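Tubulin-specific chaperone (Trypanosoma brucei, PDB 4B6W) probably binds alpha-tubulin and microtubule plus ends as a cofactor B chaperone, of which this chain is the N-terminal ubiquitin-like domain. Local coordinates at residues S29-V34 against E43-Q48; F38-E43 against V80-P85. All blocks are in the same frame, centred on the assembly; numbering follows the deposited sequence. Where two conformers were deposited one is given.

Contact 1 (S29-V34 against E43-Q48); sequences SIKENV and EYMQLQ
Met45 opens strand 45-48 and meets helix 29-34 first. It is deposited as selenomethionine. Its CG is anti to its own carbonyl carbon, and the chain runs straight on from there to the helix. The selenium lies against the root of Lys31, with SE 3.8 Å from Lys31 CB. The end methyl goes further, to Val34, where Met45 CE is 3.7 Å from Val34 CG1. Met45 and Lys31 slide past each other in opposite directions, so the lysine chain ends at the strand backbone. The Lys31 chain is extended beyond CG, and its NZ donates to Met45 O at 2.7 Å. The amine comes from above the carbonyl plane, 35° out of it, with a C=O...N angle of 144°. The site is buried, and NZ has more than one partner. It also donates to a water at 3.1 Å from Lys31 NZ, and it is hydrogen-bonded to Asn63 OD1. These oxygens probably help to keep the amine charged.

Gln46 points away from the helix. Leu47 turns back toward it. The water that takes a hydrogen from Lys31 also accepts from Leu47 N at 3.0 Å, so the amine reaches the strand directly and through water. Leu47 CD1 lies 3.9 Å from Lys31 CG. The same methyl, CD1, also meets Ile30 CG2 at 3.8 Å, the two chains crossing obliquely.

This is the packing of the helix on the sheet of a ubiquitin-like, beta-grasp fold. The helix and strand segments run at 106° to each other, 9.9 Å apart at closest. Leu47 also touches Ile78 and Val80 of strand 77-82, the neighbour of 45-50 in the sheet. Ile30 and Val34 touch Tyr21 of strand 15-22.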
ATOM      1  N   SER A  29      -5.810   7.982  -1.888  1.00 32.25           N
ATOM      2  CA  SER A  29      -4.774   9.015  -1.881  1.00 31.11           C
ATOM      3  C   SER A  29      -3.413   8.326  -1.834  1.00 29.45           C
ATOM      4  O   SER A  29      -2.476   8.773  -2.480  1.00 29.20           O
ATOM      5  CB  SER A  29      -4.954   9.963  -0.696  1.00 31.24           C
ATOM      6  OG  SER A  29      -4.618   9.336   0.531  1.00 29.94           O
ATOM      7  N   ILE A  30      -3.333   7.201  -1.114  1.00 27.85           N
ATOM      8  CA  ILE A  30      -2.083   6.438  -0.983  1.00 26.07           C
ATOM      9  C   ILE A  30      -1.647   5.847  -2.325  1.00 26.52           C
ATOM     10  O   ILE A  30      -0.463   5.907  -2.669  1.00 25.90           O
ATOM     11  CB  ILE A  30      -2.196   5.322   0.089  1.00 24.64           C
ATOM     12  CG1 ILE A  30      -2.336   5.936   1.479  1.00 24.09           C
ATOM     13  CG2 ILE A  30      -1.000   4.360   0.051  1.00 23.65           C
ATOM     14  CD1 ILE A  30      -2.768   4.926   2.514  1.00 23.48           C
ATOM     15  N   LYS A  31      -2.598   5.312  -3.083  1.00 27.44           N
ATOM     16  CA  LYS A  31      -2.317   4.784  -4.426  1.00 28.51           C
ATOM     17  C   LYS A  31      -1.726   5.854  -5.369  1.00 30.20           C
ATOM     18  O   LYS A  31      -0.916   5.544  -6.259  1.00 30.13           O
ATOM     19  CB  LYS A  31      -3.595   4.220  -5.053  1.00 29.89           C
ATOM     20  CG  LYS A  31      -4.117   2.944  -4.408  1.00 29.76           C
ATOM     21  CD  LYS A  31      -5.319   2.329  -5.155  1.00 31.73           C
ATOM     22  CE  LYS A  31      -5.845   1.089  -4.385  1.00 31.24           C
ATOM     23  NZ  LYS A  31      -6.953   0.332  -5.092  1.00 32.91           N
ATOM     24  N   GLU A  32      -2.179   7.099  -5.192  1.00 31.21           N
ATOM     25  CA  GLU A  32      -1.680   8.220  -5.974  1.00 33.28           C
ATOM     26  C   GLU A  32      -0.203   8.402  -5.742  1.00 31.61           C
ATOM     27  O   GLU A  32       0.569   8.506  -6.686  1.00 32.69           O
ATOM     28  CB  GLU A  32      -2.379   9.521  -5.588  1.00 35.19           C
ATOM     29  CG  GLU A  32      -3.769   9.649  -6.169  1.00 38.16           C
ATOM     30  CD  GLU A  32      -3.750   9.642  -7.678  1.00 41.07           C
ATOM     31  OE1 GLU A  32      -2.976  10.457  -8.247  1.00 43.63           O
ATOM     32  OE2 GLU A  32      -4.507   8.831  -8.272  1.00 42.05           O
ATOM     33  N   ASN A  33       0.160   8.479  -4.474  1.00 29.38           N
ATOM     34  CA  ASN A  33       1.547   8.565  -4.051  1.00 28.71           C
ATOM     35  C   ASN A  33       2.397   7.379  -4.474  1.00 27.70           C
ATOM     36  O   ASN A  33       3.507   7.553  -4.968  1.00 28.51           O
ATOM     37  CB  ASN A  33       1.633   8.698  -2.543  1.00 27.38           C
ATOM     38  CG  ASN A  33       3.022   8.939  -2.096  1.00 27.21           C
ATOM     39  OD1 ASN A  33       3.670   8.046  -1.526  1.00 26.71           O
ATOM     40  ND2 ASN A  33       3.536  10.119  -2.410  1.00 27.57           N
ATOM     41  N   VAL A  34       1.846   6.187  -4.311  1.00 27.27           N
ATOM     42  CA  VAL A  34       2.477   4.939  -4.759  1.00 27.47           C
ATOM     43  C   VAL A  34       2.842   4.976  -6.249  1.00 29.22           C
ATOM     44  O   VAL A  34       3.882   4.466  -6.648  1.00 29.53           O
ATOM     45  CB  VAL A  34       1.602   3.708  -4.425  1.00 26.86           C
ATOM     46  CG1 VAL A  34       2.179   2.451  -5.044  1.00 27.96           C
ATOM     47  CG2 VAL A  34       1.518   3.527  -2.926  1.00 25.77           C
ATOM     48  N   GLU A  43      -5.999   2.772 -10.838  0.60 44.22           N
ATOM     49  CA  GLU A  43      -7.182   1.991 -11.177  0.60 46.42           C
ATOM     50  C   GLU A  43      -6.837   0.494 -11.342  0.60 46.26           C
ATOM     51  O   GLU A  43      -7.725  -0.354 -11.292  0.60 47.74           O
ATOM     52  CB  GLU A  43      -7.864   2.563 -12.432  0.60 50.51           C
ATOM     53  CG  GLU A  43      -6.946   2.802 -13.656  0.60 52.20           C
ATOM     54  CD  GLU A  43      -6.284   4.197 -13.708  0.60 52.16           C
ATOM     55  OE1 GLU A  43      -5.911   4.761 -12.649  0.60 48.89           O
ATOM     56  OE2 GLU A  43      -6.121   4.715 -14.837  0.60 55.07           O
ATOM     57  N   TYR A  44      -5.553   0.179 -11.522  1.00 44.55           N
ATOM     58  CA  TYR A  44      -5.086  -1.200 -11.687  1.00 44.67           C
ATOM     59  C   TYR A  44      -4.216  -1.674 -10.532  1.00 41.43           C
ATOM     60  O   TYR A  44      -3.384  -2.571 -10.700  1.00 40.09           O
ATOM     61  CB  TYR A  44      -4.317  -1.325 -13.005  1.00 47.18           C
ATOM     62  CG  TYR A  44      -5.197  -1.142 -14.203  1.00 50.98           C
ATOM     63  CD1 TYR A  44      -6.229  -2.035 -14.473  1.00 53.48           C
ATOM     64  CD2 TYR A  44      -5.016  -0.062 -15.063  1.00 53.65           C
ATOM     65  CE1 TYR A  44      -7.071  -1.849 -15.596  1.00 57.96           C
ATOM     66  CE2 TYR A  44      -5.836   0.130 -16.168  1.00 57.70           C
ATOM     67  CZ  TYR A  44      -6.856  -0.763 -16.426  1.00 59.99           C
ATOM     68  OH  TYR A  44      -7.655  -0.560 -17.536  1.00 67.99           O
HETATM   69  N   MSE A  45      -4.403  -1.056  -9.365  1.00 40.14           N
HETATM   70  CA  MSE A  45      -3.723  -1.452  -8.138  1.00 37.60           C
HETATM   71  C   MSE A  45      -4.719  -1.951  -7.123  1.00 35.37           C
HETATM   72  O   MSE A  45      -5.766  -1.320  -6.882  1.00 35.13           O
HETATM   73  CB  MSE A  45      -3.045  -0.288  -7.463  1.00 38.38           C
HETATM   74  CG  MSE A  45      -1.943   0.401  -8.175  1.00 42.46           C
HETATM   75 SE   MSE A  45      -1.273   1.820  -6.906  1.00 50.63          SE
HETATM   76  CE  MSE A  45       0.063   2.689  -8.094  1.00 46.05           C
ATOM     77  N   GLN A  46      -4.351  -3.065  -6.497  1.00 32.70           N
ATOM     78  CA  GLN A  46      -4.875  -3.435  -5.197  1.00 30.93           C
ATOM     79  C   GLN A  46      -3.739  -3.304  -4.207  1.00 28.39           C
ATOM     80  O   GLN A  46      -2.611  -3.630  -4.531  1.00 27.66           O
ATOM     81  CB  GLN A  46      -5.385  -4.866  -5.222  1.00 31.41           C
ATOM     82  CG  GLN A  46      -6.622  -5.015  -6.056  1.00 33.44           C
ATOM     83  CD  GLN A  46      -7.256  -6.399  -6.005  1.00 34.57           C
ATOM     84  OE1 GLN A  46      -8.222  -6.641  -6.723  1.00 37.61           O
ATOM     85  NE2 GLN A  46      -6.718  -7.308  -5.194  1.00 32.45           N
ATOM     86  N   LEU A  47      -4.045  -2.790  -3.013  1.00 27.37           N
ATOM     87  CA  LEU A  47      -3.098  -2.700  -1.885  1.00 25.14           C
ATOM     88  C   LEU A  47      -3.370  -3.810  -0.836  1.00 24.93           C
ATOM     89  O   LEU A  47      -4.447  -3.887  -0.257  1.00 26.02           O
ATOM     90  CB  LEU A  47      -3.140  -1.298  -1.240  1.00 24.22           C
ATOM     91  CG  LEU A  47      -2.752  -0.040  -2.090  1.00 24.29           C
ATOM     92  CD1 LEU A  47      -2.746   1.224  -1.211  1.00 22.78           C
ATOM     93  CD2 LEU A  47      -1.414  -0.149  -2.884  1.00 22.69           C
ATOM     94  N   GLN A  48      -2.378  -4.682  -0.651  1.00 24.25           N
ATOM     95  CA  GLN A  48      -2.372  -5.742   0.351  1.00 23.98           C
ATOM     96  C   GLN A  48      -1.586  -5.232   1.581  1.00 23.02           C
ATOM     97  O   GLN A  48      -0.459  -4.783   1.431  1.00 22.41           O
ATOM     98  CB  GLN A  48      -1.661  -6.981  -0.247  1.00 24.19           C
ATOM     99  CG  GLN A  48      -1.570  -8.188   0.689  1.00 24.48           C
ATOM    100  CD  GLN A  48      -0.749  -9.313   0.120  1.00 25.07           C
ATOM    101  OE1 GLN A  48      -0.224  -9.229  -0.989  1.00 25.20           O
ATOM    102  NE2 GLN A  48      -0.613 -10.380   0.892  1.00 26.05           N
TER
HETATM  103  O   HOH W   1      -6.887  -1.983  -3.033  1.00 23.68           O

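Contact 2 (F38-E43 against V80-P85); sequences FATPPE and VVDLQP
Asp82 OD2 takes two good hydrogen bonds, one from Thr40 OG1 and one from Gln84 NE2. A weak third comes from His9 NE2. The setting is the end of strand 77-82 in the ubiquitin-like, beta-grasp fold, where the last strand meets the loop that follows the helix. Only the Thr40 bond crosses between 38-43 and 80-85, and it is short, with OG1 2.6 Å from Asp82 OD2. The hydroxyl comes from above the carboxylate plane, 53° out of it. Thr40 OG1 stands beside its own backbone N (chi1 -56°), and the hydroxyl is also hydrogen-bonded to His9 NE2. The methyl of Thr40 lies close to the same carboxylate, with CG2 3.7 Å from Asp82 CG.

Asp82 CG is anti to its backbone N. The other carboxylate oxygen, OD1, accepts from Gln84 N at 3.0 Å, nearly along its C-O axis. This makes an Asx turn that starts on the last residue of the strand. Gln84 then folds back over the turn. Its CG sits in the crowded position between backbone N and carbonyl carbon (chi1 73°), and beyond it the chain is extended. Gln84 NE2 meets the syn lone pair of Asp82 OD2 at 3.2 Å, in the plane of its own amide. Both carboxylate oxygens are thus held, which fixes the rotation of the group. These donors, with His9 nearby, would favour the charged form.

Apolar packing continues on the inner side. Phe38 offers its ring edge to Val80, and its ring also stacks with that of His9. The edge atom Phe38 CD2 is 4.1 Å from Val80 CG2. At the outer end the Gln84 side chain crosses that of Pro41 at about a right angle, with Gln84 OE1 3.6 Å from Pro41 CD.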
ATOM      1  N   PHE A  38       6.052   3.267  -8.489  1.00 35.64           N
ATOM      2  CA  PHE A  38       5.896   2.085  -9.338  1.00 37.97           C
ATOM      3  C   PHE A  38       5.233   2.332 -10.703  1.00 40.97           C
ATOM      4  O   PHE A  38       5.588   1.659 -11.697  1.00 44.15           O
ATOM      5  CB  PHE A  38       5.221   0.954  -8.565  1.00 36.94           C
ATOM      6  CG  PHE A  38       5.998   0.527  -7.339  1.00 35.77           C
ATOM      7  CD1 PHE A  38       7.385   0.410  -7.362  1.00 38.36           C
ATOM      8  CD2 PHE A  38       5.362   0.250  -6.174  1.00 34.17           C
ATOM      9  CE1 PHE A  38       8.105   0.027  -6.196  1.00 37.43           C
ATOM     10  CE2 PHE A  38       6.086  -0.142  -5.046  1.00 34.10           C
ATOM     11  CZ  PHE A  38       7.460  -0.250  -5.080  1.00 34.79           C
ATOM     12  N   ALA A  39       4.326   3.299 -10.774  1.00 40.96           N
ATOM     13  CA  ALA A  39       3.801   3.770 -12.064  1.00 44.48           C
ATOM     14  C   ALA A  39       2.834   2.781 -12.710  1.00 45.28           C
ATOM     15  O   ALA A  39       2.713   2.766 -13.918  1.00 48.04           O
ATOM     16  CB  ALA A  39       4.958   4.138 -13.057  1.00 46.34           C
ATOM     17  N   THR A  40       2.188   1.947 -11.887  1.00 44.76           N
ATOM     18  CA  THR A  40       0.949   1.250 -12.250  1.00 44.89           C
ATOM     19  C   THR A  40      -0.133   2.300 -12.119  1.00 44.00           C
ATOM     20  O   THR A  40      -0.168   2.979 -11.094  1.00 42.17           O
ATOM     21  CB  THR A  40       0.580   0.107 -11.235  1.00 43.25           C
ATOM     22  OG1 THR A  40       1.658  -0.825 -11.124  1.00 43.38           O
ATOM     23  CG2 THR A  40      -0.691  -0.657 -11.686  1.00 44.67           C
ATOM     24  N   PRO A  41      -1.020   2.443 -13.125  1.00 45.46           N
ATOM     25  CA  PRO A  41      -2.178   3.301 -12.856  1.00 45.36           C
ATOM     26  C   PRO A  41      -2.946   2.817 -11.612  1.00 42.19           C
ATOM     27  O   PRO A  41      -3.151   1.631 -11.451  1.00 40.76           O
ATOM     28  CB  PRO A  41      -3.046   3.162 -14.109  1.00 48.74           C
ATOM     29  CG  PRO A  41      -2.152   2.608 -15.156  1.00 50.98           C
ATOM     30  CD  PRO A  41      -1.098   1.803 -14.451  1.00 48.31           C
ATOM     31  N   PRO A  42      -3.345   3.739 -10.734  1.00 41.34           N
ATOM     32  CA  PRO A  42      -4.057   3.396  -9.505  1.00 39.83           C
ATOM     33  C   PRO A  42      -5.357   2.600  -9.690  1.00 41.14           C
ATOM     34  O   PRO A  42      -5.756   1.858  -8.788  1.00 38.70           O
ATOM     35  CB  PRO A  42      -4.345   4.766  -8.891  1.00 40.01           C
ATOM     36  CG  PRO A  42      -3.223   5.611  -9.391  1.00 40.36           C
ATOM     37  CD  PRO A  42      -3.030   5.180 -10.788  1.00 42.13           C
ATOM     38  N   GLU A  43      -5.999   2.772 -10.838  0.60 44.22           N
ATOM     39  CA  GLU A  43      -7.182   1.991 -11.177  0.60 46.42           C
ATOM     40  C   GLU A  43      -6.837   0.494 -11.342  0.60 46.26           C
ATOM     41  O   GLU A  43      -7.725  -0.354 -11.292  0.60 47.74           O
ATOM     42  CB  GLU A  43      -7.864   2.563 -12.432  0.60 50.51           C
ATOM     43  CG  GLU A  43      -6.946   2.802 -13.656  0.60 52.20           C
ATOM     44  CD  GLU A  43      -6.284   4.197 -13.708  0.60 52.16           C
ATOM     45  OE1 GLU A  43      -5.911   4.761 -12.649  0.60 48.89           O
ATOM     46  OE2 GLU A  43      -6.121   4.715 -14.837  0.60 55.07           O
ATOM     47  N   VAL A  80       1.890  -3.845  -3.462  1.00 26.65           N
ATOM     48  CA  VAL A  80       1.085  -3.384  -4.590  1.00 27.32           C
ATOM     49  C   VAL A  80       0.870  -4.510  -5.626  1.00 28.21           C
ATOM     50  O   VAL A  80       1.822  -4.954  -6.273  1.00 28.93           O
ATOM     51  CB  VAL A  80       1.747  -2.135  -5.245  1.00 27.94           C
ATOM     52  CG1 VAL A  80       0.923  -1.620  -6.402  1.00 28.68           C
ATOM     53  CG2 VAL A  80       1.968  -1.050  -4.183  1.00 27.40           C
ATOM     54  N   VAL A  81      -0.373  -4.968  -5.773  1.00 27.85           N
ATOM     55  CA  VAL A  81      -0.678  -5.981  -6.748  1.00 29.69           C
ATOM     56  C   VAL A  81      -1.093  -5.292  -8.049  1.00 31.59           C
ATOM     57  O   VAL A  81      -1.984  -4.466  -8.064  1.00 31.50           O
ATOM     58  CB  VAL A  81      -1.761  -6.967  -6.255  1.00 30.25           C
ATOM     59  CG1 VAL A  81      -1.880  -8.131  -7.245  1.00 31.70           C
ATOM     60  CG2 VAL A  81      -1.428  -7.472  -4.864  1.00 28.26           C
ATOM     61  N   ASP A  82      -0.393  -5.624  -9.125  1.00 33.88           N
ATOM     62  CA  ASP A  82      -0.522  -4.964 -10.407  1.00 37.34           C
ATOM     63  C   ASP A  82      -1.487  -5.763 -11.277  1.00 40.66           C
ATOM     64  O   ASP A  82      -1.194  -6.915 -11.637  1.00 41.82           O
ATOM     65  CB  ASP A  82       0.846  -4.865 -11.089  1.00 39.10           C
ATOM     66  CG  ASP A  82       0.833  -3.965 -12.332  1.00 42.64           C
ATOM     67  OD1 ASP A  82      -0.038  -4.150 -13.186  1.00 45.22           O
ATOM     68  OD2 ASP A  82       1.692  -3.059 -12.461  1.00 44.61           O
ATOM     69  N   LEU A  83      -2.617  -5.144 -11.617  1.00 43.05           N
ATOM     70  CA  LEU A  83      -3.656  -5.764 -12.453  1.00 48.04           C
ATOM     71  C   LEU A  83      -3.730  -5.224 -13.904  1.00 52.75           C
ATOM     72  O   LEU A  83      -4.663  -5.576 -14.641  1.00 55.21           O
ATOM     73  CB  LEU A  83      -5.032  -5.569 -11.798  1.00 48.45           C
ATOM     74  CG  LEU A  83      -5.377  -6.368 -10.536  1.00 46.89           C
ATOM     75  CD1 LEU A  83      -4.502  -5.992  -9.386  1.00 43.70           C
ATOM     76  CD2 LEU A  83      -6.860  -6.150 -10.173  1.00 48.92           C
ATOM     77  N   GLN A  84      -2.775  -4.391 -14.328  1.00 55.28           N
ATOM     78  CA  GLN A  84      -2.945  -3.689 -15.605  1.00 62.89           C
ATOM     79  C   GLN A  84      -2.787  -4.665 -16.765  1.00 69.03           C
ATOM     80  O   GLN A  84      -1.892  -5.502 -16.746  1.00 66.70           O
ATOM     81  CB  GLN A  84      -2.046  -2.439 -15.740  1.00 61.65           C
ATOM     82  CG  GLN A  84      -0.556  -2.655 -15.963  1.00 61.33           C
ATOM     83  CD  GLN A  84       0.234  -1.333 -15.979  1.00 60.52           C
ATOM     84  OE1 GLN A  84       0.135  -0.549 -16.923  1.00 62.20           O
ATOM     85  NE2 GLN A  84       1.031  -1.101 -14.938  1.00 57.83           N
ATOM     86  N   PRO A  85      -3.680  -4.578 -17.766  1.00 79.29           N
ATOM     87  CA  PRO A  85      -3.673  -5.593 -18.814  1.00 86.58           C
ATOM     88  C   PRO A  85      -2.599  -5.361 -19.884  1.00 94.61           C
ATOM     89  O   PRO A  85      -1.823  -4.407 -19.792  1.00 87.50           O
ATOM     90  CB  PRO A  85      -5.089  -5.497 -19.409  1.00 89.46           C
ATOM     91  CG  PRO A  85      -5.726  -4.250 -18.808  1.00 87.02           C
ATOM     92  CD  PRO A  85      -4.673  -3.524 -18.043  1.00 81.95           C
TER

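From the N terminus, the first two strands lead into helix 27-35. Contact 1 closes the short connection from this helix to strand 45-50. Contact 2 starts in that connection and closes a much longer loop, which holds strands 45-50 and 56-58, at the end of strand 77-82. The segments therefore alternate along the chain, and the two contacts cross. They share Glu43, and their centres are about 7 Å apart. Strands 45-50 and 77-82 are sheet neighbours, probably bonded here through Gln46 O and Val81 N. Met45 CE also packs on Thr40 O, and Val34 on Val80. Together the contacts tie the helix and its following loop to adjacent strands of one sheet.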